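Local coordinates for alpha-1,2-mannosidase (Bacteroides thetaiotaomicron, PDB 2WW2), which probably hydrolyses alpha-mannosides with inversion of configuration, as a calcium-dependent glycoside hydrolase of family GH92 from a gut bacterium, at residues Met325-Asp333 against Glu369-Ile380; Asp682-Asn692 against Gly710-Asn721. All coordinates share one frame; numbering follows the deposited sequence.

Interaction 1 of 2, residues Met325-Asp333 against Glu369-Ile380; sequences MYTDNGFWD and EWASPGHRGCMI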
loop_
_atom_site.group_PDB
_atom_site.type_symbol
_atom_site.label_atom_id
_atom_site.label_comp_id
_atom_site.label_asym_id
_atom_site.label_seq_id
_atom_site.Cartn_x
_atom_site.Cartn_y
_atom_site.Cartn_z
ATOM N N MET A 325 -44.119 -18.837 1.556
ATOM C CA MET A 325 -42.847 -18.988 0.897
ATOM C C MET A 325 -42.206 -17.604 0.905
ATOM O O MET A 325 -42.918 -16.589 0.832
ATOM C CB MET A 325 -43.040 -19.509 -0.539
ATOM C CG MET A 325 -41.725 -19.699 -1.316
ATOM S SD MET A 325 -40.484 -20.720 -0.503
ATOM C CE MET A 325 -41.355 -22.307 -0.348
ATOM N N TYR A 326 -40.883 -17.567 1.045
ATOM C CA TYR A 326 -40.095 -16.326 0.897
ATOM C C TYR A 326 -38.992 -16.609 -0.087
ATOM O O TYR A 326 -38.628 -17.765 -0.303
ATOM C CB TYR A 326 -39.411 -15.927 2.226
ATOM C CG TYR A 326 -40.331 -15.238 3.196
ATOM C CD1 TYR A 326 -40.216 -13.860 3.430
ATOM C CD2 TYR A 326 -41.335 -15.950 3.860
ATOM C CE1 TYR A 326 -41.086 -13.221 4.315
ATOM C CE2 TYR A 326 -42.204 -15.317 4.746
ATOM C CZ TYR A 326 -42.061 -13.954 4.977
ATOM O OH TYR A 326 -42.934 -13.334 5.850
ATOM N N THR A 327 -38.377 -15.561 -0.610
ATOM C CA THR A 327 -37.211 -15.779 -1.440
ATOM C C THR A 327 -36.365 -14.516 -1.556
ATOM O O THR A 327 -36.617 -13.541 -0.853
ATOM C CB THR A 327 -37.609 -16.278 -2.838
ATOM O OG1 THR A 327 -36.417 -16.671 -3.524
ATOM C CG2 THR A 327 -38.316 -15.156 -3.631
ATOM N N ASP A 328 -35.362 -14.562 -2.435
ATOM C CA ASP A 328 -34.419 -13.472 -2.635
ATOM C C ASP A 328 -33.576 -13.195 -1.410
ATOM O O ASP A 328 -33.716 -12.165 -0.746
ATOM C CB ASP A 328 -35.144 -12.232 -3.139
ATOM C CG ASP A 328 -35.635 -12.430 -4.557
ATOM O OD1 ASP A 328 -34.835 -12.958 -5.368
ATOM O OD2 ASP A 328 -36.805 -12.106 -4.838
ATOM N N ASN A 329 -32.695 -14.145 -1.105
ATOM C CA ASN A 329 -31.865 -14.024 0.071
ATOM C C ASN A 329 -30.652 -14.896 -0.099
ATOM O O ASN A 329 -30.798 -16.021 -0.548
ATOM C CB ASN A 329 -32.634 -14.555 1.299
ATOM C CG ASN A 329 -32.529 -13.628 2.448
ATOM O OD1 ASN A 329 -32.288 -14.034 3.589
ATOM N ND2 ASN A 329 -32.710 -12.333 2.158
ATOM N N GLY A 330 -29.480 -14.372 0.263
ATOM C CA GLY A 330 -28.291 -15.196 0.476
ATOM C C GLY A 330 -28.031 -15.349 1.971
ATOM O O GLY A 330 -27.508 -14.439 2.623
ATOM N N PHE A 331 -28.383 -16.504 2.510
ATOM C CA PHE A 331 -28.240 -16.727 3.936
ATOM C C PHE A 331 -26.796 -16.550 4.404
ATOM O O PHE A 331 -26.577 -16.181 5.543
ATOM C CB PHE A 331 -28.748 -18.107 4.332
ATOM C CG PHE A 331 -30.234 -18.302 4.138
ATOM C CD1 PHE A 331 -31.115 -17.218 4.169
ATOM C CD2 PHE A 331 -30.755 -19.587 3.980
ATOM C CE1 PHE A 331 -32.475 -17.409 4.002
ATOM C CE2 PHE A 331 -32.151 -19.793 3.825
ATOM C CZ PHE A 331 -32.996 -18.706 3.832
ATOM N N TRP A 332 -25.825 -16.820 3.526
ATOM C CA TRP A 332 -24.414 -16.632 3.858
ATOM C C TRP A 332 -24.194 -15.219 4.368
ATOM O O TRP A 332 -23.367 -14.960 5.248
ATOM C CB TRP A 332 -23.515 -16.891 2.635
ATOM C CG TRP A 332 -22.066 -16.699 2.945
ATOM C CD1 TRP A 332 -21.255 -17.536 3.674
ATOM C CD2 TRP A 332 -21.260 -15.581 2.572
ATOM N NE1 TRP A 332 -19.982 -17.015 3.747
ATOM C CE2 TRP A 332 -19.957 -15.814 3.081
ATOM C CE3 TRP A 332 -21.509 -14.404 1.850
ATOM C CZ2 TRP A 332 -18.902 -14.907 2.891
ATOM C CZ3 TRP A 332 -20.464 -13.500 1.665
ATOM C CH2 TRP A 332 -19.177 -13.756 2.182
ATOM N N ASP A 333 -24.950 -14.290 3.820
ATOM C CA ASP A 333 -24.883 -12.894 4.278
ATOM C C ASP A 333 -25.854 -12.633 5.422
ATOM O O ASP A 333 -25.488 -12.051 6.467
ATOM C CB ASP A 333 -25.236 -11.929 3.147
ATOM C CG ASP A 333 -24.030 -11.515 2.331
ATOM O OD1 ASP A 333 -22.990 -11.128 2.914
ATOM O OD2 ASP A 333 -24.134 -11.558 1.105
ATOM N N GLU A 369 -29.832 -21.869 0.174
ATOM C CA GLU A 369 -28.743 -21.104 0.760
ATOM C C GLU A 369 -28.754 -19.726 0.087
ATOM O O GLU A 369 -28.938 -18.723 0.764
ATOM C CB GLU A 369 -27.392 -21.823 0.622
ATOM C CG GLU A 369 -27.306 -23.196 1.329
ATOM C CD GLU A 369 -27.426 -23.130 2.848
ATOM O OE1 GLU A 369 -27.394 -22.012 3.399
ATOM O OE2 GLU A 369 -27.568 -24.197 3.504
ATOM N N TRP A 370 -28.594 -19.698 -1.237
ATOM C CA TRP A 370 -28.945 -18.511 -2.041
ATOM C C TRP A 370 -30.170 -18.879 -2.886
ATOM O O TRP A 370 -30.153 -19.882 -3.601
ATOM C CB TRP A 370 -27.775 -18.091 -2.958
ATOM C CG TRP A 370 -27.322 -16.664 -2.723
ATOM C CD1 TRP A 370 -26.137 -16.256 -2.178
ATOM C CD2 TRP A 370 -28.077 -15.466 -2.996
ATOM N NE1 TRP A 370 -26.097 -14.862 -2.109
ATOM C CE2 TRP A 370 -27.275 -14.364 -2.609
ATOM C CE3 TRP A 370 -29.339 -15.220 -3.557
ATOM C CZ2 TRP A 370 -27.705 -13.038 -2.746
ATOM C CZ3 TRP A 370 -29.784 -13.898 -3.670
ATOM C CH2 TRP A 370 -28.958 -12.821 -3.269
ATOM N N ALA A 371 -31.240 -18.089 -2.781
ATOM C CA ALA A 371 -32.474 -18.326 -3.528
ATOM C C ALA A 371 -32.874 -17.062 -4.263
ATOM O O ALA A 371 -32.894 -15.973 -3.668
ATOM C CB ALA A 371 -33.615 -18.720 -2.562
ATOM N N SER A 372 -33.217 -17.209 -5.542
ATOM C CA SER A 372 -33.723 -16.082 -6.331
ATOM C C SER A 372 -34.259 -16.534 -7.704
ATOM O O SER A 372 -33.539 -16.499 -8.702
ATOM C CB SER A 372 -32.614 -15.035 -6.537
ATOM O OG SER A 372 -33.128 -13.864 -7.170
ATOM N N PRO A 373 -35.520 -16.975 -7.765
ATOM C CA PRO A 373 -36.407 -17.196 -6.624
ATOM C C PRO A 373 -36.239 -18.610 -6.075
ATOM O O PRO A 373 -36.564 -18.865 -4.921
ATOM C CB PRO A 373 -37.800 -17.033 -7.238
ATOM C CG PRO A 373 -37.647 -17.463 -8.676
ATOM C CD PRO A 373 -36.216 -17.152 -9.061
ATOM N N GLY A 374 -35.738 -19.508 -6.908
ATOM C CA GLY A 374 -35.402 -20.852 -6.481
ATOM C C GLY A 374 -33.905 -20.957 -6.268
ATOM O O GLY A 374 -33.212 -19.939 -6.187
ATOM N N HIS A 375 -33.395 -22.184 -6.204
ATOM C CA HIS A 375 -31.985 -22.404 -5.919
ATOM C C HIS A 375 -31.082 -21.752 -6.964
ATOM O O HIS A 375 -31.254 -21.968 -8.174
ATOM C CB HIS A 375 -31.679 -23.904 -5.898
ATOM C CG HIS A 375 -32.267 -24.650 -4.737
ATOM N ND1 HIS A 375 -32.012 -24.315 -3.422
ATOM C CD2 HIS A 375 -33.034 -25.767 -4.701
ATOM C CE1 HIS A 375 -32.623 -25.179 -2.626
ATOM N NE2 HIS A 375 -33.250 -26.071 -3.378
ATOM N N ARG A 376 -30.124 -20.957 -6.486
ATOM C CA ARG A 376 -29.119 -20.312 -7.333
ATOM C C ARG A 376 -27.720 -20.618 -6.796
ATOM O O ARG A 376 -27.494 -20.627 -5.570
ATOM C CB ARG A 376 -29.353 -18.797 -7.349
ATOM C CG ARG A 376 -30.690 -18.366 -8.001
ATOM C CD ARG A 376 -30.644 -18.542 -9.525
ATOM N NE ARG A 376 -29.617 -17.663 -10.083
ATOM C CZ ARG A 376 -29.791 -16.370 -10.332
ATOM N NH1 ARG A 376 -30.964 -15.771 -10.072
ATOM N NH2 ARG A 376 -28.781 -15.661 -10.821
ATOM N N GLY A 377 -26.777 -20.850 -7.694
ATOM C CA GLY A 377 -25.413 -21.211 -7.297
ATOM C C GLY A 377 -24.625 -19.961 -6.913
ATOM O O GLY A 377 -24.228 -19.204 -7.777
ATOM N N CYS A 378 -24.397 -19.745 -5.620
ATOM C CA CYS A 378 -23.726 -18.508 -5.188
ATOM C C CYS A 378 -23.287 -18.648 -3.733
ATOM O O CYS A 378 -24.055 -19.138 -2.905
ATOM C CB CYS A 378 -24.706 -17.337 -5.316
ATOM S SG CYS A 378 -24.002 -15.712 -4.994
ATOM N N MET A 379 -22.059 -18.230 -3.436
ATOM C CA MET A 379 -21.509 -18.253 -2.064
ATOM C C MET A 379 -21.412 -19.671 -1.488
ATOM O O MET A 379 -21.381 -20.648 -2.229
ATOM C CB MET A 379 -22.274 -17.326 -1.101
ATOM C CG MET A 379 -22.317 -15.843 -1.546
ATOM S SD MET A 379 -20.766 -15.306 -2.361
ATOM C CE MET A 379 -19.544 -15.506 -1.094
ATOM N N ILE A 380 -21.335 -19.758 -0.164
ATOM C CA ILE A 380 -20.958 -21.008 0.490
ATOM C C ILE A 380 -21.708 -21.185 1.808
ATOM O O ILE A 380 -22.441 -20.289 2.253
ATOM C CB ILE A 380 -19.434 -21.029 0.813
ATOM C CG1 ILE A 380 -19.108 -19.945 1.854
ATOM C CG2 ILE A 380 -18.573 -20.876 -0.475
ATOM C CD1 ILE A 380 -17.632 -19.927 2.256
HETATM O O HOH W 1 -26.100 -17.894 0.827
HETATM O O HOH W 2 -24.119 -12.977 -1.069
#
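N329 and A371 form an antiparallel hydrogen-bonded pair. N329 N gives to A371 O at 3.2 Å, and A371 N returns a bond to N329 O. D328 and N329 both face A371, which makes a G1 beta bulge. F331 N then bonds E369 O at 2.9 Å and carries the pairing into the first turn of a helix, with G330 at its N-cap.

Two side-chain hydroxyls add polar contacts at the T327-D328 end. T327 OG1 lies opposite the backbone N (chi1 -171°) and donates to P373 O at 2.6 Å. The donor is tilted from the carbonyl plane. P373 follows a cis peptide bond. S372 OG donates to D328 OD1, also at 2.6 Å. The other oxygen, D328 OD2, has a salt bridge to R299 and a hydrogen bond from Y77, so this buried carboxylate is held at both oxygens.

Two CH-pi contacts use ring faces. G330 CA sits 3.3 Å from the centroid of the five-membered ring of W370, 8° off the ring normal, leaving little room for a side chain at G330. W370 NE1 donates to a water that lies at the edge of the indole, in its plane. Further on, M379 bends at chi2 and chi3 and lays its CE over the six-membered ring of W332, 3.6 Å from the centroid. With SD placed obliquely, this is also a Met-aromatic contact. I380 CG1 meets W332 at NE1, 3.6 Å away.

The contact is buried in the catalytic region. A glycerol bonds G330 N and D328 O, which may mark a pocket. Strand 370-371 is an edge strand of its five-stranded sheet, and strand 326-330 lies between it and strand 299-304. Helix 347-364 packs on M325 and Y326, and helix 383-393 on F331 and W332.

Interaction 2 of 2, residues Asp682-Asn692 against Gly710-Asn721; sequences DRPYIRKALLN and GELNLSMDSVPN
Y685 turns its ring beside its backbone N (chi1 -61°), which lays one face against P720. P720 CD stands 3.8 Å from the ring centroid, 17° off the normal, as a CH-pi contact. P684 CG lies against the opposite face, and S718 O is at the ring edge. With an alanine here instead of Y685, P720 would probably lose its CH-pi partner and a gap would open between P684 and P720. N721 extends its amide away from its own N, and ND2 bonds R687 O at 2.8 Å. That bond uses a lone pair in the carbonyl plane, and R687 O also lies close to the plane of the N721 amide.

The strands 685-691 and 710-717 pair antiparallel as neighbours in a mixed sheet, where 710-717 lies between 685-691 and 671-675. The register shifts by one where R687 and K688 both face S715, a classic beta bulge. R687 N bonds S715 O at 2.8 Å, and S715 N bonds K688 O in an almost straight line. Past the bulge, L690 and N713 exchange two backbone bonds, and N692 N reaches E711 O.

On one face, A689 CB meets L714 CD2 at 3.6 Å, and I686 CG2 touches the same methyl. M716 folds back at chi2 and chi3, so its CE lies 3.4 Å from P684 O. F672 and V674 of strand 671-675 also touch the leucines of this face.

The other face carries D717, S715 and N713, and two arginines lie beside D717. R687 bends at chi3 and crosses D717 with guanidinium and carboxylate planes 84° apart. R687 NE is 4.3 Å from D717 OD2, beyond a salt bridge, though the charges probably still attract. A water accepts a hydrogen bond from R687 NE and donates one to M716 O. The guanidinium of R683 has D717 CA over one face, while its NE bonds D678 O.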
loop_
_atom_site.group_PDB
_atom_site.type_symbol
_atom_site.label_atom_id
_atom_site.label_comp_id
_atom_site.label_asym_id
_atom_site.label_seq_id
_atom_site.Cartn_x
_atom_site.Cartn_y
_atom_site.Cartn_z
ATOM N N ASP A 682 -17.693 11.978 22.128
ATOM C CA ASP A 682 -16.432 11.701 22.822
ATOM C C ASP A 682 -16.628 10.933 24.126
ATOM O O ASP A 682 -15.726 10.867 24.963
ATOM C CB ASP A 682 -15.628 12.990 23.046
ATOM C CG ASP A 682 -16.310 13.944 24.013
ATOM O OD1 ASP A 682 -17.554 13.881 24.147
ATOM O OD2 ASP A 682 -15.599 14.762 24.634
ATOM N N ARG A 683 -17.813 10.350 24.295
ATOM C CA ARG A 683 -18.108 9.547 25.465
ATOM C C ARG A 683 -18.596 8.154 25.046
ATOM O O ARG A 683 -19.738 7.775 25.307
ATOM C CB ARG A 683 -19.127 10.257 26.361
ATOM C CG ARG A 683 -18.590 11.560 26.982
ATOM C CD ARG A 683 -19.710 12.470 27.518
ATOM N NE ARG A 683 -20.153 12.047 28.840
ATOM C CZ ARG A 683 -19.508 12.331 29.973
ATOM N NH1 ARG A 683 -18.392 13.048 29.940
ATOM N NH2 ARG A 683 -19.977 11.894 31.141
ATOM N N PRO A 684 -17.720 7.376 24.388
ATOM C CA PRO A 684 -18.107 6.051 23.899
ATOM C C PRO A 684 -18.091 4.958 24.972
ATOM O O PRO A 684 -18.614 3.867 24.745
ATOM C CB PRO A 684 -17.025 5.756 22.850
ATOM C CG PRO A 684 -15.789 6.416 23.438
ATOM C CD PRO A 684 -16.311 7.692 24.082
ATOM N N TYR A 685 -17.492 5.237 26.122
ATOM C CA TYR A 685 -17.214 4.190 27.114
ATOM C C TYR A 685 -18.356 3.990 28.107
ATOM O O TYR A 685 -18.973 4.955 28.552
ATOM C CB TYR A 685 -15.931 4.522 27.900
ATOM C CG TYR A 685 -14.702 4.610 27.025
ATOM C CD1 TYR A 685 -14.175 3.463 26.426
ATOM C CD2 TYR A 685 -14.076 5.832 26.785
ATOM C CE1 TYR A 685 -13.060 3.529 25.607
ATOM C CE2 TYR A 685 -12.961 5.909 25.971
ATOM C CZ TYR A 685 -12.450 4.754 25.389
ATOM O OH TYR A 685 -11.327 4.812 24.583
ATOM N N ILE A 686 -18.605 2.740 28.484
ATOM C CA ILE A 686 -19.561 2.459 29.554
ATOM C C ILE A 686 -18.822 2.472 30.901
ATOM O O ILE A 686 -17.970 1.620 31.164
ATOM C CB ILE A 686 -20.282 1.100 29.337
ATOM C CG1 ILE A 686 -21.093 1.107 28.029
ATOM C CG2 ILE A 686 -21.169 0.732 30.538
ATOM C CD1 ILE A 686 -21.547 -0.284 27.611
ATOM N N ARG A 687 -19.126 3.450 31.746
ATOM C CA ARG A 687 -18.496 3.518 33.066
ATOM C C ARG A 687 -19.215 2.584 34.032
ATOM O O ARG A 687 -18.576 1.833 34.788
ATOM C CB ARG A 687 -18.484 4.951 33.613
ATOM C CG ARG A 687 -17.906 5.057 35.029
ATOM C CD ARG A 687 -17.835 6.502 35.528
ATOM N NE ARG A 687 -19.146 7.143 35.537
ATOM C CZ ARG A 687 -20.045 7.003 36.505
ATOM N NH1 ARG A 687 -19.783 6.241 37.565
ATOM N NH2 ARG A 687 -21.210 7.640 36.418
ATOM N N LYS A 688 -20.540 2.630 34.009
ATOM C CA LYS A 688 -21.356 1.834 34.916
ATOM C C LYS A 688 -22.650 1.444 34.209
ATOM O O LYS A 688 -23.125 2.171 33.327
ATOM C CB LYS A 688 -21.671 2.680 36.159
ATOM C CG LYS A 688 -22.387 1.940 37.266
ATOM C CD LYS A 688 -22.721 2.895 38.429
ATOM C CE LYS A 688 -23.579 2.177 39.471
ATOM N NZ LYS A 688 -24.435 3.108 40.277
ATOM N N ALA A 689 -23.229 0.308 34.588
ATOM C CA ALA A 689 -24.541 -0.073 34.050
ATOM C C ALA A 689 -25.470 -0.653 35.127
ATOM O O ALA A 689 -25.030 -1.359 36.036
ATOM C CB ALA A 689 -24.381 -1.061 32.897
ATOM N N LEU A 690 -26.750 -0.307 35.034
ATOM C CA LEU A 690 -27.803 -0.976 35.779
ATOM C C LEU A 690 -28.722 -1.707 34.797
ATOM O O LEU A 690 -29.153 -1.132 33.785
ATOM C CB LEU A 690 -28.613 0.035 36.597
ATOM C CG LEU A 690 -27.884 0.955 37.577
ATOM C CD1 LEU A 690 -28.863 1.950 38.180
ATOM C CD2 LEU A 690 -27.200 0.147 38.686
ATOM N N LEU A 691 -29.000 -2.976 35.069
ATOM C CA LEU A 691 -30.025 -3.695 34.332
ATOM C C LEU A 691 -31.219 -3.859 35.256
ATOM O O LEU A 691 -31.110 -4.499 36.311
ATOM C CB LEU A 691 -29.525 -5.059 33.859
ATOM C CG LEU A 691 -30.543 -5.948 33.146
ATOM C CD1 LEU A 691 -31.103 -5.281 31.854
ATOM C CD2 LEU A 691 -29.916 -7.302 32.809
ATOM N N ASN A 692 -32.341 -3.243 34.891
ATOM C CA ASN A 692 -33.516 -3.256 35.743
ATOM C C ASN A 692 -33.159 -2.856 37.179
ATOM O O ASN A 692 -33.674 -3.415 38.151
ATOM C CB ASN A 692 -34.191 -4.627 35.675
ATOM C CG ASN A 692 -34.557 -5.016 34.243
ATOM O OD1 ASN A 692 -34.207 -6.095 33.764
ATOM N ND2 ASN A 692 -35.239 -4.119 33.547
ATOM N N GLY A 710 -37.777 -4.120 29.947
ATOM C CA GLY A 710 -37.032 -3.572 31.074
ATOM C C GLY A 710 -36.137 -2.448 30.597
ATOM O O GLY A 710 -36.470 -1.746 29.639
ATOM N N GLU A 711 -34.992 -2.288 31.253
ATOM C CA GLU A 711 -34.112 -1.166 30.941
ATOM C C GLU A 711 -32.660 -1.453 31.264
ATOM O O GLU A 711 -32.334 -1.916 32.367
ATOM C CB GLU A 711 -34.555 0.106 31.679
ATOM C CG GLU A 711 -33.657 1.313 31.382
ATOM C CD GLU A 711 -34.261 2.639 31.839
ATOM O OE1 GLU A 711 -35.474 2.676 32.132
ATOM O OE2 GLU A 711 -33.524 3.649 31.906
ATOM N N LEU A 712 -31.794 -1.179 30.289
ATOM C CA LEU A 712 -30.362 -1.130 30.515
ATOM C C LEU A 712 -29.961 0.339 30.586
ATOM O O LEU A 712 -30.027 1.055 29.579
ATOM C CB LEU A 712 -29.629 -1.814 29.364
ATOM C CG LEU A 712 -28.114 -1.902 29.506
ATOM C CD1 LEU A 712 -27.696 -2.713 30.770
ATOM C CD2 LEU A 712 -27.489 -2.470 28.209
ATOM N N ASN A 713 -29.562 0.784 31.775
ATOM C CA ASN A 713 -29.236 2.193 32.044
ATOM C C ASN A 713 -27.724 2.376 32.099
ATOM O O ASN A 713 -27.081 1.946 33.062
ATOM C CB ASN A 713 -29.888 2.627 33.368
ATOM C CG ASN A 713 -29.553 4.067 33.776
ATOM O OD1 ASN A 713 -28.801 4.770 33.120
ATOM N ND2 ASN A 713 -30.130 4.500 34.884
ATOM N N LEU A 714 -27.160 3.019 31.073
ATOM C CA LEU A 714 -25.717 3.155 30.975
ATOM C C LEU A 714 -25.246 4.555 31.375
ATOM O O LEU A 714 -25.858 5.551 30.983
ATOM C CB LEU A 714 -25.258 2.856 29.548
ATOM C CG LEU A 714 -25.722 1.538 28.944
ATOM C CD1 LEU A 714 -25.301 1.450 27.469
ATOM C CD2 LEU A 714 -25.133 0.388 29.739
ATOM N N SER A 715 -24.160 4.613 32.150
ATOM C CA SER A 715 -23.478 5.867 32.464
ATOM C C SER A 715 -22.270 5.955 31.544
ATOM O O SER A 715 -21.318 5.173 31.695
ATOM C CB SER A 715 -23.008 5.872 33.918
ATOM O OG SER A 715 -24.105 5.742 34.802
ATOM N N MET A 716 -22.314 6.873 30.583
ATOM C CA MET A 716 -21.274 6.965 29.560
ATOM C C MET A 716 -20.173 7.911 30.029
ATOM O O MET A 716 -20.445 8.843 30.775
ATOM C CB MET A 716 -21.847 7.459 28.224
ATOM C CG MET A 716 -23.076 6.691 27.735
ATOM S SD MET A 716 -22.783 4.931 27.523
ATOM C CE MET A 716 -21.549 4.918 26.204
ATOM N N ASP A 717 -18.938 7.661 29.597
ATOM C CA ASP A 717 -17.786 8.429 30.055
ATOM C C ASP A 717 -16.811 8.621 28.898
ATOM O O ASP A 717 -16.846 7.869 27.926
ATOM C CB ASP A 717 -17.103 7.688 31.208
ATOM C CG ASP A 717 -16.288 8.610 32.101
ATOM O OD1 ASP A 717 -16.152 9.812 31.777
ATOM O OD2 ASP A 717 -15.776 8.124 33.134
ATOM N N SER A 718 -15.937 9.622 29.015
ATOM C CA SER A 718 -14.893 9.870 28.022
ATOM C C SER A 718 -13.614 9.073 28.270
ATOM O O SER A 718 -12.706 9.085 27.434
ATOM C CB SER A 718 -14.548 11.363 27.987
ATOM O OG SER A 718 -14.179 11.760 29.285
ATOM N N VAL A 719 -13.515 8.405 29.416
ATOM C CA VAL A 719 -12.389 7.506 29.651
ATOM C C VAL A 719 -12.924 6.117 29.982
ATOM O O VAL A 719 -14.032 5.983 30.481
ATOM C CB VAL A 719 -11.469 7.991 30.788
ATOM C CG1 VAL A 719 -11.024 9.451 30.540
ATOM C CG2 VAL A 719 -12.155 7.849 32.149
ATOM N N PRO A 720 -12.153 5.080 29.654
ATOM C CA PRO A 720 -12.619 3.706 29.846
ATOM C C PRO A 720 -12.597 3.343 31.313
ATOM O O PRO A 720 -11.783 3.896 32.068
ATOM C CB PRO A 720 -11.584 2.872 29.098
ATOM C CG PRO A 720 -10.350 3.752 29.050
ATOM C CD PRO A 720 -10.888 5.150 28.908
ATOM N N ASN A 721 -13.494 2.449 31.719
ATOM C CA ASN A 721 -13.457 1.890 33.058
ATOM C C ASN A 721 -12.829 0.506 32.999
ATOM O O ASN A 721 -13.497 -0.472 32.656
ATOM C CB ASN A 721 -14.858 1.789 33.658
ATOM C CG ASN A 721 -14.845 1.204 35.074
ATOM O OD1 ASN A 721 -13.805 0.772 35.569
ATOM N ND2 ASN A 721 -16.003 1.184 35.725
HETATM O O HOH W 3 -13.120 10.375 24.829
HETATM O O HOH W 4 -15.493 1.563 29.744
HETATM O O HOH W 5 -19.700 8.791 33.655
HETATM O O HOH W 6 -25.741 3.431 35.048
#

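The two contacts come in series along the chain: interaction 1 closes before interaction 2 opens. Their centres are about 40 Å apart and their nearest atoms about 24 Å, so they do not touch. Both lie in the family 92 catalytic range but in different sheets. Interaction 1 is at the edge of a five-stranded antiparallel sheet, its centre about 11 Å from the centre of the chain. Interaction 2 joins two neighbouring strands of a mixed sheet and is only partly buried, its centre about 31 Å from the centre of the chain. Helix 600-613 packs on the latter, whereas helices 347-364 and 383-393 pack on the former. One is thus part of the deep interior, the other of an outlying sheet.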